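Local coordinates for protein glutamate--cysteine ligase GshA (Methylobacillus flagellatus KT, PDB 3K1T) that is probably a ligase that joins glutamate to cysteine, the step that gives gamma-glutamylcysteine in glutathione synthesis, at residues 66-80 with 346-358. Numbering follows the deposited sequence.
Sequences PGGFNNLNPDFLPLC and IYMMDHFVVGGFY. With SO4 (sulfate ion), chain B.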
ATOM      1  N   PRO A  66     -18.261   0.331   5.446  1.00 14.11           N
ATOM      2  CA  PRO A  66     -17.814  -0.431   6.617  1.00 14.08           C
ATOM      3  C   PRO A  66     -17.746   0.416   7.875  1.00 13.77           C
ATOM      4  O   PRO A  66     -17.296   1.566   7.818  1.00 14.29           O
ATOM      5  CB  PRO A  66     -16.414  -0.967   6.208  1.00 14.18           C
ATOM      6  CG  PRO A  66     -16.097  -0.368   4.906  1.00 16.05           C
ATOM      7  CD  PRO A  66     -17.280   0.313   4.339  1.00 14.94           C
ATOM      8  N   GLY A  67     -18.162  -0.161   8.990  1.00 13.30           N
ATOM      9  CA  GLY A  67     -18.276   0.567  10.240  1.00 14.29           C
ATOM     10  C   GLY A  67     -17.494   0.028  11.417  1.00 13.79           C
ATOM     11  O   GLY A  67     -17.832   0.310  12.555  1.00 14.79           O
ATOM     12  N   GLY A  68     -16.448  -0.761  11.139  1.00 13.26           N
ATOM     13  CA  GLY A  68     -15.647  -1.374  12.173  1.00 12.98           C
ATOM     14  C   GLY A  68     -14.149  -1.069  12.019  1.00 13.44           C
ATOM     15  O   GLY A  68     -13.299  -1.891  12.363  1.00 13.52           O
ATOM     16  N   PHE A  69     -13.817   0.127  11.545  1.00 12.51           N
ATOM     17  CA  PHE A  69     -12.396   0.535  11.405  1.00 12.38           C
ATOM     18  C   PHE A  69     -11.610   0.537  12.706  1.00 13.15           C
ATOM     19  O   PHE A  69     -10.388   0.391  12.699  1.00 13.29           O
ATOM     20  CB  PHE A  69     -12.278   1.898  10.679  1.00 12.52           C
ATOM     21  CG  PHE A  69     -12.469   1.780   9.199  1.00 11.63           C
ATOM     22  CD1 PHE A  69     -11.405   1.438   8.383  1.00 11.60           C
ATOM     23  CD2 PHE A  69     -13.708   1.994   8.628  1.00 11.72           C
ATOM     24  CE1 PHE A  69     -11.596   1.289   6.998  1.00 11.28           C
ATOM     25  CE2 PHE A  69     -13.914   1.855   7.264  1.00 11.74           C
ATOM     26  CZ  PHE A  69     -12.855   1.479   6.436  1.00 12.66           C
ATOM     27  N   ASN A  70     -12.294   0.700  13.822  1.00 12.46           N
ATOM     28  CA  ASN A  70     -11.645   0.677  15.115  1.00 13.22           C
ATOM     29  C   ASN A  70     -11.203  -0.738  15.547  1.00 13.96           C
ATOM     30  O   ASN A  70     -10.486  -0.876  16.519  1.00 14.00           O
ATOM     31  CB  ASN A  70     -12.586   1.239  16.165  1.00 13.65           C
ATOM     32  CG  ASN A  70     -13.918   0.484  16.260  1.00 14.95           C
ATOM     33  OD1 ASN A  70     -14.661   0.406  15.293  1.00 13.72           O
ATOM     34  ND2 ASN A  70     -14.237  -0.035  17.468  1.00 15.71           N
ATOM     35  N   ASN A  71     -11.657  -1.758  14.818  1.00 13.11           N
ATOM     36  CA  ASN A  71     -11.342  -3.160  15.131  1.00 14.28           C
ATOM     37  C   ASN A  71     -10.134  -3.684  14.394  1.00 14.26           C
ATOM     38  O   ASN A  71      -9.738  -4.836  14.593  1.00 15.11           O
ATOM     39  CB  ASN A  71     -12.530  -4.075  14.785  1.00 13.94           C
ATOM     40  CG  ASN A  71     -13.814  -3.715  15.529  1.00 15.68           C
ATOM     41  OD1 ASN A  71     -13.775  -3.254  16.658  1.00 15.41           O
ATOM     42  ND2 ASN A  71     -14.964  -4.008  14.903  1.00 16.29           N
ATOM     43  N   LEU A  72      -9.584  -2.865  13.494  1.00 14.03           N
ATOM     44  CA  LEU A  72      -8.427  -3.242  12.712  1.00 14.34           C
ATOM     45  C   LEU A  72      -7.183  -3.263  13.566  1.00 14.75           C
ATOM     46  O   LEU A  72      -7.056  -2.532  14.553  1.00 14.70           O
ATOM     47  CB  LEU A  72      -8.225  -2.306  11.496  1.00 13.24           C
ATOM     48  CG  LEU A  72      -9.370  -2.322  10.477  1.00 13.86           C
ATOM     49  CD1 LEU A  72      -9.104  -1.332   9.349  1.00 11.95           C
ATOM     50  CD2 LEU A  72      -9.683  -3.747   9.879  1.00 14.81           C
ATOM     51  N   ASN A  73      -6.245  -4.119  13.192  1.00 15.09           N
ATOM     52  CA  ASN A  73      -5.002  -4.256  13.955  1.00 15.66           C
ATOM     53  C   ASN A  73      -4.132  -2.994  13.782  1.00 16.68           C
ATOM     54  O   ASN A  73      -3.735  -2.638  12.656  1.00 15.68           O
ATOM     55  CB  ASN A  73      -4.284  -5.517  13.472  1.00 16.01           C
ATOM     56  CG  ASN A  73      -3.023  -5.832  14.274  1.00 19.96           C
ATOM     57  OD1 ASN A  73      -2.340  -4.940  14.813  1.00 17.60           O
ATOM     58  ND2 ASN A  73      -2.718  -7.124  14.345  1.00 21.97           N
ATOM     59  N   PRO A  74      -3.824  -2.279  14.891  1.00 17.61           N
ATOM     60  CA  PRO A  74      -3.067  -1.024  14.703  1.00 18.75           C
ATOM     61  C   PRO A  74      -1.672  -1.192  14.107  1.00 18.99           C
ATOM     62  O   PRO A  74      -1.160  -0.248  13.521  1.00 16.87           O
ATOM     63  CB  PRO A  74      -2.995  -0.409  16.120  1.00 19.59           C
ATOM     64  CG  PRO A  74      -3.302  -1.532  17.031  1.00 21.02           C
ATOM     65  CD  PRO A  74      -4.223  -2.476  16.288  1.00 17.80           C
ATOM     66  N   ASP A  75      -1.112  -2.395  14.160  1.00 20.19           N
ATOM     67  CA  ASP A  75       0.173  -2.655  13.506  1.00 22.02           C
ATOM     68  C   ASP A  75       0.097  -2.509  11.974  1.00 21.63           C
ATOM     69  O   ASP A  75       1.127  -2.308  11.295  1.00 22.68           O
ATOM     70  CB  ASP A  75       0.654  -4.070  13.844  1.00 22.74           C
ATOM     71  CG  ASP A  75       1.102  -4.226  15.312  1.00 26.70           C
ATOM     72  OD1 ASP A  75       1.360  -3.222  16.003  1.00 30.25           O
ATOM     73  OD2 ASP A  75       1.197  -5.398  15.748  1.00 34.81           O
ATOM     74  N   PHE A  76      -1.116  -2.589  11.426  1.00 20.17           N
ATOM     75  CA  PHE A  76      -1.307  -2.455  10.012  1.00 19.55           C
ATOM     76  C   PHE A  76      -1.796  -1.089   9.562  1.00 18.18           C
ATOM     77  O   PHE A  76      -2.171  -0.932   8.409  1.00 17.53           O
ATOM     78  CB  PHE A  76      -2.187  -3.592   9.506  1.00 20.35           C
ATOM     79  CG  PHE A  76      -1.447  -4.895   9.469  1.00 24.78           C
ATOM     80  CD1 PHE A  76      -0.404  -5.065   8.555  1.00 31.72           C
ATOM     81  CD2 PHE A  76      -1.702  -5.898  10.399  1.00 28.59           C
ATOM     82  CE1 PHE A  76       0.354  -6.241   8.526  1.00 33.27           C
ATOM     83  CE2 PHE A  76      -0.978  -7.109  10.360  1.00 30.93           C
ATOM     84  CZ  PHE A  76       0.048  -7.275   9.431  1.00 32.68           C
ATOM     85  N   LEU A  77      -1.734  -0.088  10.432  1.00 16.59           N
ATOM     86  CA  LEU A  77      -2.138   1.256  10.038  1.00 16.34           C
ATOM     87  C   LEU A  77      -1.399   1.778   8.786  1.00 15.44           C
ATOM     88  O   LEU A  77      -2.027   2.309   7.860  1.00 14.16           O
ATOM     89  CB  LEU A  77      -1.986   2.251  11.186  1.00 17.71           C
ATOM     90  CG  LEU A  77      -3.288   2.694  11.812  1.00 23.87           C
ATOM     91  CD1 LEU A  77      -3.027   3.297  13.261  1.00 26.62           C
ATOM     92  CD2 LEU A  77      -3.987   3.715  10.832  1.00 21.89           C
ATOM     93  N   PRO A  78      -0.070   1.584   8.716  1.00 14.64           N
ATOM     94  CA  PRO A  78       0.632   2.055   7.511  1.00 13.52           C
ATOM     95  C   PRO A  78       0.115   1.434   6.199  1.00 12.43           C
ATOM     96  O   PRO A  78       0.016   2.120   5.162  1.00 13.49           O
ATOM     97  CB  PRO A  78       2.104   1.697   7.795  1.00 13.50           C
ATOM     98  CG  PRO A  78       2.170   1.682   9.300  1.00 15.60           C
ATOM     99  CD  PRO A  78       0.873   1.137   9.764  1.00 14.96           C
ATOM    100  N   LEU A  79      -0.272   0.174   6.256  1.00 12.96           N
ATOM    101  CA  LEU A  79      -0.841  -0.499   5.085  1.00 13.13           C
ATOM    102  C   LEU A  79      -2.202   0.120   4.721  1.00 13.18           C
ATOM    103  O   LEU A  79      -2.509   0.353   3.552  1.00 12.15           O
ATOM    104  CB  LEU A  79      -1.002  -1.982   5.378  1.00 14.20           C
ATOM    105  CG  LEU A  79      -1.514  -2.881   4.251  1.00 14.96           C
ATOM    106  CD1 LEU A  79      -0.364  -3.052   3.303  1.00 16.86           C
ATOM    107  CD2 LEU A  79      -1.927  -4.272   4.799  1.00 16.11           C
ATOM    108  N   CYS A  80      -3.016   0.409   5.730  1.00 13.50           N
ATOM    109  CA  CYS A  80      -4.299   1.098   5.504  0.70 13.67           C
ATOM    110  C   CYS A  80      -4.146   2.467   4.938  1.00 12.93           C
ATOM    111  O   CYS A  80      -4.899   2.880   4.027  1.00 13.83           O
ATOM    112  CB  CYS A  80      -5.100   1.264   6.799  0.70 15.00           C
ATOM    113  SG  CYS A  80      -5.760  -0.194   7.430  0.70 16.67           S
ATOM    114  N   ILE A 346     -13.375  -9.210   6.188  1.00 10.67           N
ATOM    115  CA  ILE A 346     -12.198  -8.785   5.472  1.00 11.61           C
ATOM    116  C   ILE A 346     -12.405  -7.338   4.986  1.00 10.99           C
ATOM    117  O   ILE A 346     -13.410  -7.048   4.320  1.00 12.01           O
ATOM    118  CB  ILE A 346     -11.927  -9.697   4.230  1.00 11.67           C
ATOM    119  CG1 ILE A 346     -11.935 -11.202   4.588  1.00 15.33           C
ATOM    120  CG2 ILE A 346     -10.612  -9.238   3.501  1.00 11.93           C
ATOM    121  CD1 ILE A 346     -11.128 -11.576   5.684  1.00 15.94           C
ATOM    122  N   TYR A 347     -11.469  -6.455   5.324  1.00 10.87           N
ATOM    123  CA  TYR A 347     -11.494  -5.027   4.938  1.00 11.44           C
ATOM    124  C   TYR A 347     -10.591  -4.744   3.726  1.00 11.86           C
ATOM    125  O   TYR A 347      -9.430  -5.219   3.656  1.00 11.33           O
ATOM    126  CB  TYR A 347     -11.052  -4.154   6.132  1.00 11.66           C
ATOM    127  CG  TYR A 347     -12.189  -3.749   7.018  1.00 11.46           C
ATOM    128  CD1 TYR A 347     -13.073  -4.712   7.546  1.00 12.29           C
ATOM    129  CD2 TYR A 347     -12.431  -2.414   7.303  1.00 11.99           C
ATOM    130  CE1 TYR A 347     -14.148  -4.336   8.325  1.00 11.54           C
ATOM    131  CE2 TYR A 347     -13.495  -2.026   8.108  1.00 12.15           C
ATOM    132  CZ  TYR A 347     -14.365  -2.989   8.595  1.00 12.86           C
ATOM    133  OH  TYR A 347     -15.452  -2.603   9.335  1.00 13.31           O
HETATM  134  N   MSE A 348     -11.115  -3.946   2.803  1.00 10.22           N
HETATM  135  CA  MSE A 348     -10.431  -3.498   1.619  1.00 11.30           C
HETATM  136  C   MSE A 348     -10.561  -2.002   1.453  1.00 11.52           C
HETATM  137  O   MSE A 348     -11.587  -1.428   1.821  1.00 11.18           O
HETATM  138  CB  MSE A 348     -10.962  -4.217   0.382  1.00 10.76           C
HETATM  139  CG  MSE A 348     -10.495  -5.708   0.368  1.00 13.64           C
HETATM  140 SE   MSE A 348     -11.755  -6.890  -0.531  0.75 17.36          SE
HETATM  141  CE  MSE A 348     -13.235  -6.665   0.703  1.00 13.81           C
HETATM  142  N   MSE A 349      -9.503  -1.385   0.940  1.00 11.48           N
HETATM  143  CA  MSE A 349      -9.541  -0.013   0.431  1.00 12.69           C
HETATM  144  C   MSE A 349      -8.971  -0.027  -0.977  1.00 12.46           C
HETATM  145  O   MSE A 349      -7.974  -0.725  -1.253  1.00 12.49           O
HETATM  146  CB  MSE A 349      -8.789   0.934   1.379  1.00 13.32           C
HETATM  147  CG  MSE A 349      -9.375   0.879   2.771  1.00 16.56           C
HETATM  148 SE   MSE A 349      -8.661   2.316   3.931  0.75 21.94          SE
HETATM  149  CE  MSE A 349      -9.887   3.664   3.286  1.00 20.44           C
ATOM    150  N   ASP A 350      -9.641   0.652  -1.898  1.00 12.60           N
ATOM    151  CA  ASP A 350      -9.414   0.412  -3.335  1.00 13.42           C
ATOM    152  C   ASP A 350      -9.511  -1.117  -3.515  1.00 13.09           C
ATOM    153  O   ASP A 350     -10.370  -1.755  -2.869  1.00 13.80           O
ATOM    154  CB  ASP A 350      -8.085   1.018  -3.843  1.00 13.94           C
ATOM    155  CG  ASP A 350      -7.943   0.925  -5.368  1.00 19.16           C
ATOM    156  OD1 ASP A 350      -8.849   1.361  -6.051  1.00 27.34           O
ATOM    157  OD2 ASP A 350      -6.965   0.389  -5.880  1.00 21.63           O
ATOM    158  N   HIS A 351      -8.650  -1.749  -4.316  1.00 13.90           N
ATOM    159  CA  HIS A 351      -8.779  -3.217  -4.479  1.00 13.94           C
ATOM    160  C   HIS A 351      -7.772  -3.998  -3.618  1.00 13.26           C
ATOM    161  O   HIS A 351      -7.429  -5.135  -3.949  1.00 14.55           O
ATOM    162  CB  HIS A 351      -8.685  -3.617  -5.953  1.00 14.15           C
ATOM    163  CG  HIS A 351      -7.442  -3.136  -6.661  1.00 17.39           C
ATOM    164  ND1 HIS A 351      -7.475  -2.158  -7.644  1.00 20.00           N
ATOM    165  CD2 HIS A 351      -6.141  -3.504  -6.537  1.00 19.32           C
ATOM    166  CE1 HIS A 351      -6.244  -1.964  -8.098  1.00 23.07           C
ATOM    167  NE2 HIS A 351      -5.418  -2.772  -7.452  1.00 21.60           N
ATOM    168  N   PHE A 352      -7.299  -3.405  -2.524  1.00 12.21           N
ATOM    169  CA  PHE A 352      -6.281  -4.019  -1.664  1.00 11.79           C
ATOM    170  C   PHE A 352      -6.883  -4.473  -0.348  1.00 11.86           C
ATOM    171  O   PHE A 352      -7.641  -3.728   0.303  1.00 10.62           O
ATOM    172  CB  PHE A 352      -5.139  -3.037  -1.405  1.00 12.79           C
ATOM    173  CG  PHE A 352      -4.375  -2.702  -2.641  1.00 13.13           C
ATOM    174  CD1 PHE A 352      -3.639  -3.701  -3.296  1.00 13.65           C
ATOM    175  CD2 PHE A 352      -4.430  -1.469  -3.182  1.00 18.08           C
ATOM    176  CE1 PHE A 352      -2.932  -3.405  -4.460  1.00 17.04           C
ATOM    177  CE2 PHE A 352      -3.748  -1.179  -4.382  1.00 18.73           C
ATOM    178  CZ  PHE A 352      -3.022  -2.161  -5.016  1.00 17.17           C
ATOM    179  N   VAL A 353      -6.531  -5.687   0.060  1.00 11.51           N
ATOM    180  CA  VAL A 353      -6.919  -6.172   1.381  1.00 11.43           C
ATOM    181  C   VAL A 353      -6.035  -5.534   2.452  1.00 12.63           C
ATOM    182  O   VAL A 353      -4.802  -5.647   2.398  1.00 14.11           O
ATOM    183  CB  VAL A 353      -6.834  -7.701   1.463  1.00 11.84           C
ATOM    184  CG1 VAL A 353      -7.188  -8.177   2.876  1.00 11.48           C
ATOM    185  CG2 VAL A 353      -7.701  -8.377   0.339  1.00 12.78           C
ATOM    186  N   VAL A 354      -6.645  -4.860   3.427  1.00 12.13           N
ATOM    187  CA  VAL A 354      -5.886  -4.153   4.460  1.00 12.45           C
ATOM    188  C   VAL A 354      -5.882  -4.826   5.832  1.00 12.82           C
ATOM    189  O   VAL A 354      -5.045  -4.500   6.692  1.00 13.28           O
ATOM    190  CB  VAL A 354      -6.307  -2.668   4.581  1.00 12.09           C
ATOM    191  CG1 VAL A 354      -6.049  -1.979   3.236  1.00 14.28           C
ATOM    192  CG2 VAL A 354      -7.786  -2.506   5.082  1.00 11.64           C
ATOM    193  N   GLY A 355      -6.756  -5.810   6.014  1.00 12.71           N
ATOM    194  CA  GLY A 355      -6.872  -6.495   7.300  1.00 12.68           C
ATOM    195  C   GLY A 355      -8.302  -6.928   7.537  1.00 12.05           C
ATOM    196  O   GLY A 355      -9.035  -7.211   6.598  1.00 10.24           O
ATOM    197  N   GLY A 356      -8.695  -6.954   8.804  1.00 12.30           N
ATOM    198  CA  GLY A 356     -10.037  -7.337   9.205  1.00 13.29           C
ATOM    199  C   GLY A 356     -10.102  -7.837  10.625  1.00 12.95           C
ATOM    200  O   GLY A 356      -9.172  -7.598  11.422  1.00 13.34           O
ATOM    201  N   PHE A 357     -11.201  -8.511  10.954  1.00 11.58           N
ATOM    202  CA  PHE A 357     -11.413  -8.997  12.284  1.00 11.41           C
ATOM    203  C   PHE A 357     -12.411 -10.132  12.278  1.00 11.33           C
ATOM    204  O   PHE A 357     -13.156 -10.281  11.336  1.00 10.49           O
ATOM    205  CB  PHE A 357     -11.858  -7.854  13.233  1.00 11.72           C
ATOM    206  CG  PHE A 357     -13.141  -7.187  12.838  1.00 11.50           C
ATOM    207  CD1 PHE A 357     -13.130  -6.074  11.991  1.00 16.16           C
ATOM    208  CD2 PHE A 357     -14.345  -7.629  13.335  1.00 13.55           C
ATOM    209  CE1 PHE A 357     -14.297  -5.436  11.645  1.00 14.32           C
ATOM    210  CE2 PHE A 357     -15.558  -7.010  12.992  1.00 16.18           C
ATOM    211  CZ  PHE A 357     -15.535  -5.907  12.124  1.00 16.15           C
ATOM    212  N   TYR A 358     -12.390 -10.955  13.328  1.00 12.22           N
ATOM    213  CA  TYR A 358     -13.460 -11.923  13.553  1.00 11.85           C
ATOM    214  C   TYR A 358     -14.613 -11.342  14.376  1.00 12.18           C
ATOM    215  O   TYR A 358     -14.382 -10.617  15.342  1.00 13.10           O
ATOM    216  CB  TYR A 358     -12.926 -13.117  14.322  1.00 12.83           C
ATOM    217  CG  TYR A 358     -12.120 -14.113  13.509  1.00 12.16           C
ATOM    218  CD1 TYR A 358     -12.760 -15.074  12.762  1.00 12.66           C
ATOM    219  CD2 TYR A 358     -10.718 -14.110  13.532  1.00 13.18           C
ATOM    220  CE1 TYR A 358     -12.042 -16.041  12.066  1.00 12.10           C
ATOM    221  CE2 TYR A 358      -9.982 -15.100  12.822  1.00 13.42           C
ATOM    222  CZ  TYR A 358     -10.664 -16.049  12.103  1.00 12.57           C
ATOM    223  OH  TYR A 358      -9.968 -17.039  11.405  1.00 14.05           O
TER
HETATM  224  S   SO4 B 432     -18.878  -3.920   8.968  1.00 21.90           S
HETATM  225  O1  SO4 B 432     -18.586  -4.669  10.168  1.00 27.96           O
HETATM  226  O2  SO4 B 432     -17.563  -3.834   8.413  1.00 25.53           O
HETATM  227  O3  SO4 B 432     -19.752  -4.641   8.071  1.00 23.72           O
HETATM  228  O4  SO4 B 432     -19.430  -2.587   9.297  1.00 22.65           O
HETATM  229  O   HOH W   1      -6.458  -5.624  10.712  1.00 13.22           O
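The loop and helix start of 66-80 pass over one face of the beta hairpin 346-358, with CA atoms 5.6 Å apart both at Leu72-Gly356 and at Cys80-Val354. The CE2 edge of Tyr347 points at the middle of the Phe69 ring in a T-shaped stack, centroids 5.0 Å apart and planes at 86°. Leu72 CD2 lies over one face of the same tyrosine, offset toward the rim, 3.8 Å from Tyr347 CG, and also rests against Gly356 N. At the ring's far end Tyr347 OH takes a weak, bent hydrogen bond from Gly68 N (2.8 Å, 129°) and gives a weak one to sulfate O2, while Gly67 N holds sulfate O4 at 2.8 Å. Ser47, Asn63 and Arg359 also bond to this sulfate, probably from the crystallisation liquor. The hairpin, closed by a type II' turn from Met349 to Phe352, pairs strands 340-349 and 352-361 of an antiparallel sheet, with 45-52 flanking the first. With CG between backbone N and carbonyl carbon (chi1 61°), Phe357 offers a face to Asn71, whose CB makes a CH-pi contact and whose ND2 sits 3.4 Å from Phe357 CZ. A water bridges Asn73 N and Gly356 N. Leu79 CD2 meets Val354 O, which also binds a glycerol.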